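Local coordinates for protein D-hydantoinase (Ralstonia pickettii, PDB 1NFG) that probably hydrolyses the cyclic amide bond of D-hydantoin derivatives stereospecifically, using two zinc ions held in a TIM-barrel active site, at residues P232-V238 / R256-C262. Sequence-based numbering, arbitrary orientation.
Sequences PIYIVHV and RALAETC
Two neighbouring parallel strands of the TIM barrel, 233-235 and 257-259, pair in the buried wall of the barrel as the two strands of a right-handed beta-alpha-beta crossover through helix 241-253. Their axes approach to 4.4 Å and cross at -29°, the usual twist of neighbouring parallel strands. I233 lies opposite A257, Y234 opposite L258 and I235 opposite A259. The extended backbones alternate hydrogen bonds as in a parallel sheet: I233 N to R256 O (3.1 Å), L258 N to I233 O (2.9 Å), I235 N to L258 O (2.8 Å) and E260 N to I235 O (3.2 Å). Beyond the strand, H237 adopts positive phi and psi (30°/72°), so that V238 N, not H237 N, takes E260 O (2.8 Å), one residue later than the regular pattern.

I233, I235, A257 and A259 share the outer face, packed under helix 212-229 and helix 241-253; V238 joins them, its CG2 3.5 Å from A259 CB. On the inner face, the ring of Y234 (chi1 t) lies beside L258, Y234 CD2 to L258 CB 3.8 Å. Its hydroxyl is given to E260, Y234 OH to E260 OE1 2.5 Å. At the strand entrance, P232 CD sits 3.1 Å from R256 NH2, over one face of the guanidinium.

E260 (chi1 p) reaches over to the V236-H237 backbone, and its OE2 accepts the amide of H237, N to OE2 3.0 Å. The same OE2 takes a hydrogen bond from the zinc ligand H57, while H237 itself binds the second zinc with H181 and the carboxylated K148. One buried carboxylate thus probably helps hold the H57 imidazole and the H237 backbone beside the two zinc ions.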
ATOM      1  N   PRO A 232      -9.838  -1.365  21.282  1.00 20.05           N
ATOM      2  CA  PRO A 232     -10.701  -1.117  20.130  1.00 19.11           C
ATOM      3  C   PRO A 232     -10.917   0.387  20.054  1.00 18.14           C
ATOM      4  O   PRO A 232     -10.935   1.060  21.083  1.00 18.89           O
ATOM      5  CB  PRO A 232     -11.979  -1.861  20.496  1.00 19.28           C
ATOM      6  CG  PRO A 232     -12.011  -1.724  22.000  1.00 19.00           C
ATOM      7  CD  PRO A 232     -10.584  -2.022  22.371  1.00 18.08           C
ATOM      8  N   ILE A 233     -11.073   0.914  18.846  1.00 17.45           N
ATOM      9  CA  ILE A 233     -11.291   2.342  18.672  1.00 16.03           C
ATOM     10  C   ILE A 233     -12.286   2.543  17.540  1.00 16.73           C
ATOM     11  O   ILE A 233     -12.384   1.709  16.637  1.00 17.74           O
ATOM     12  CB  ILE A 233      -9.965   3.073  18.357  1.00 15.72           C
ATOM     13  CG1 ILE A 233     -10.188   4.580  18.354  1.00 14.77           C
ATOM     14  CG2 ILE A 233      -9.426   2.629  17.010  1.00 15.66           C
ATOM     15  CD1 ILE A 233      -8.911   5.372  18.315  1.00 16.62           C
ATOM     16  N   TYR A 234     -13.021   3.648  17.594  1.00 15.32           N
ATOM     17  CA  TYR A 234     -14.035   3.947  16.601  1.00 16.22           C
ATOM     18  C   TYR A 234     -13.787   5.326  15.998  1.00 18.63           C
ATOM     19  O   TYR A 234     -13.853   6.334  16.698  1.00 20.85           O
ATOM     20  CB  TYR A 234     -15.404   3.880  17.281  1.00 16.29           C
ATOM     21  CG  TYR A 234     -16.615   4.128  16.404  1.00 16.04           C
ATOM     22  CD1 TYR A 234     -17.018   5.423  16.084  1.00 15.84           C
ATOM     23  CD2 TYR A 234     -17.405   3.062  15.954  1.00 16.41           C
ATOM     24  CE1 TYR A 234     -18.187   5.654  15.343  1.00 17.63           C
ATOM     25  CE2 TYR A 234     -18.574   3.278  15.217  1.00 14.55           C
ATOM     26  CZ  TYR A 234     -18.960   4.575  14.919  1.00 17.39           C
ATOM     27  OH  TYR A 234     -20.121   4.800  14.215  1.00 17.28           O
ATOM     28  N   ILE A 235     -13.489   5.374  14.703  1.00 17.93           N
ATOM     29  CA  ILE A 235     -13.235   6.648  14.060  1.00 17.94           C
ATOM     30  C   ILE A 235     -14.529   7.210  13.500  1.00 19.05           C
ATOM     31  O   ILE A 235     -15.132   6.629  12.594  1.00 19.97           O
ATOM     32  CB  ILE A 235     -12.168   6.526  12.921  1.00 17.16           C
ATOM     33  CG1 ILE A 235     -10.751   6.515  13.502  1.00 16.03           C
ATOM     34  CG2 ILE A 235     -12.240   7.744  11.997  1.00 14.83           C
ATOM     35  CD1 ILE A 235     -10.494   5.477  14.537  1.00 18.61           C
ATOM     36  N   VAL A 236     -14.961   8.342  14.050  1.00 18.76           N
ATOM     37  CA  VAL A 236     -16.186   8.978  13.586  1.00 19.93           C
ATOM     38  C   VAL A 236     -15.927   9.709  12.277  1.00 19.71           C
ATOM     39  O   VAL A 236     -14.798  10.085  11.972  1.00 19.90           O
ATOM     40  CB  VAL A 236     -16.756   9.986  14.633  1.00 20.44           C
ATOM     41  CG1 VAL A 236     -16.967   9.287  15.962  1.00 19.60           C
ATOM     42  CG2 VAL A 236     -15.823  11.182  14.791  1.00 19.07           C
ATOM     43  N   HIS A 237     -16.995   9.905  11.515  1.00 20.90           N
ATOM     44  CA  HIS A 237     -16.958  10.562  10.218  1.00 21.12           C
ATOM     45  C   HIS A 237     -15.690  10.440   9.363  1.00 20.67           C
ATOM     46  O   HIS A 237     -14.933  11.398   9.221  1.00 20.65           O
ATOM     47  CB  HIS A 237     -17.338  12.046  10.356  1.00 23.91           C
ATOM     48  CG  HIS A 237     -16.560  12.792  11.400  1.00 27.35           C
ATOM     49  ND1 HIS A 237     -15.196  12.661  11.554  1.00 28.27           N
ATOM     50  CD2 HIS A 237     -16.954  13.708  12.317  1.00 27.04           C
ATOM     51  CE1 HIS A 237     -14.785  13.461  12.522  1.00 26.61           C
ATOM     52  NE2 HIS A 237     -15.832  14.106  13.000  1.00 26.77           N
ATOM     53  N   VAL A 238     -15.454   9.251   8.808  1.00 20.27           N
ATOM     54  CA  VAL A 238     -14.330   9.047   7.895  1.00 20.49           C
ATOM     55  C   VAL A 238     -14.906   9.672   6.634  1.00 20.73           C
ATOM     56  O   VAL A 238     -15.966   9.256   6.167  1.00 22.39           O
ATOM     57  CB  VAL A 238     -14.056   7.565   7.633  1.00 20.78           C
ATOM     58  CG1 VAL A 238     -13.067   7.427   6.488  1.00 18.61           C
ATOM     59  CG2 VAL A 238     -13.503   6.909   8.895  1.00 20.57           C
ATOM     60  N   ARG A 256      -8.190  -3.463  16.243  1.00 24.38           N
ATOM     61  CA  ARG A 256      -9.642  -3.528  16.264  1.00 25.49           C
ATOM     62  C   ARG A 256     -10.138  -2.124  15.981  1.00 24.15           C
ATOM     63  O   ARG A 256     -10.619  -1.428  16.871  1.00 25.90           O
ATOM     64  CB  ARG A 256     -10.139  -4.010  17.624  1.00 28.79           C
ATOM     65  CG  ARG A 256      -9.797  -5.466  17.902  1.00 35.55           C
ATOM     66  CD  ARG A 256     -10.221  -5.852  19.303  1.00 43.47           C
ATOM     67  NE  ARG A 256      -9.381  -5.242  20.334  1.00 49.09           N
ATOM     68  CZ  ARG A 256      -9.722  -5.154  21.619  1.00 52.50           C
ATOM     69  NH1 ARG A 256     -10.894  -5.630  22.031  1.00 52.55           N
ATOM     70  NH2 ARG A 256      -8.886  -4.599  22.492  1.00 54.57           N
ATOM     71  N   ALA A 257      -9.995  -1.709  14.728  1.00 22.07           N
ATOM     72  CA  ALA A 257     -10.408  -0.381  14.309  1.00 20.20           C
ATOM     73  C   ALA A 257     -11.773  -0.421  13.652  1.00 19.54           C
ATOM     74  O   ALA A 257     -12.030  -1.265  12.791  1.00 20.86           O
ATOM     75  CB  ALA A 257      -9.388   0.193  13.340  1.00 18.92           C
ATOM     76  N   LEU A 258     -12.647   0.488  14.070  1.00 17.55           N
ATOM     77  CA  LEU A 258     -13.987   0.574  13.513  1.00 16.08           C
ATOM     78  C   LEU A 258     -14.102   1.978  12.981  1.00 15.24           C
ATOM     79  O   LEU A 258     -13.384   2.861  13.435  1.00 16.98           O
ATOM     80  CB  LEU A 258     -15.050   0.367  14.592  1.00 15.13           C
ATOM     81  CG  LEU A 258     -14.823  -0.783  15.571  1.00 17.51           C
ATOM     82  CD1 LEU A 258     -15.980  -0.847  16.539  1.00 17.08           C
ATOM     83  CD2 LEU A 258     -14.685  -2.095  14.810  1.00 20.06           C
ATOM     84  N   ALA A 259     -14.998   2.187  12.026  1.00 13.42           N
ATOM     85  CA  ALA A 259     -15.189   3.506  11.467  1.00 15.02           C
ATOM     86  C   ALA A 259     -16.602   3.654  10.923  1.00 16.44           C
ATOM     87  O   ALA A 259     -17.334   2.675  10.788  1.00 16.18           O
ATOM     88  CB  ALA A 259     -14.167   3.761  10.372  1.00 14.82           C
ATOM     89  N   GLU A 260     -16.975   4.889  10.609  1.00 17.74           N
ATOM     90  CA  GLU A 260     -18.298   5.201  10.083  1.00 18.83           C
ATOM     91  C   GLU A 260     -18.175   6.375   9.117  1.00 18.78           C
ATOM     92  O   GLU A 260     -17.088   6.921   8.933  1.00 18.72           O
ATOM     93  CB  GLU A 260     -19.228   5.613  11.229  1.00 19.73           C
ATOM     94  CG  GLU A 260     -18.656   6.747  12.098  1.00 22.35           C
ATOM     95  CD  GLU A 260     -19.725   7.654  12.705  1.00 24.48           C
ATOM     96  OE1 GLU A 260     -20.668   7.130  13.336  1.00 25.84           O
ATOM     97  OE2 GLU A 260     -19.621   8.895  12.556  1.00 22.30           O
ATOM     98  N   THR A 261     -19.288   6.742   8.487  1.00 18.70           N
ATOM     99  CA  THR A 261     -19.323   7.911   7.604  1.00 19.37           C
ATOM    100  C   THR A 261     -20.640   8.594   7.911  1.00 19.52           C
ATOM    101  O   THR A 261     -21.437   8.090   8.716  1.00 18.53           O
ATOM    102  CB  THR A 261     -19.332   7.586   6.108  1.00 17.50           C
ATOM    103  OG1 THR A 261     -18.549   6.422   5.866  1.00 26.50           O
ATOM    104  CG2 THR A 261     -18.727   8.746   5.329  1.00 11.82           C
ATOM    105  N   CYS A 262     -20.876   9.728   7.264  1.00 16.99           N
ATOM    106  CA  CYS A 262     -22.094  10.454   7.509  1.00 18.31           C
ATOM    107  C   CYS A 262     -22.715  10.874   6.194  1.00 19.70           C
ATOM    108  O   CYS A 262     -22.026  11.271   5.260  1.00 20.72           O
ATOM    109  CB  CYS A 262     -21.805  11.663   8.415  1.00 17.54           C
ATOM    110  SG  CYS A 262     -21.002  11.214  10.008  1.00 15.93           S
TER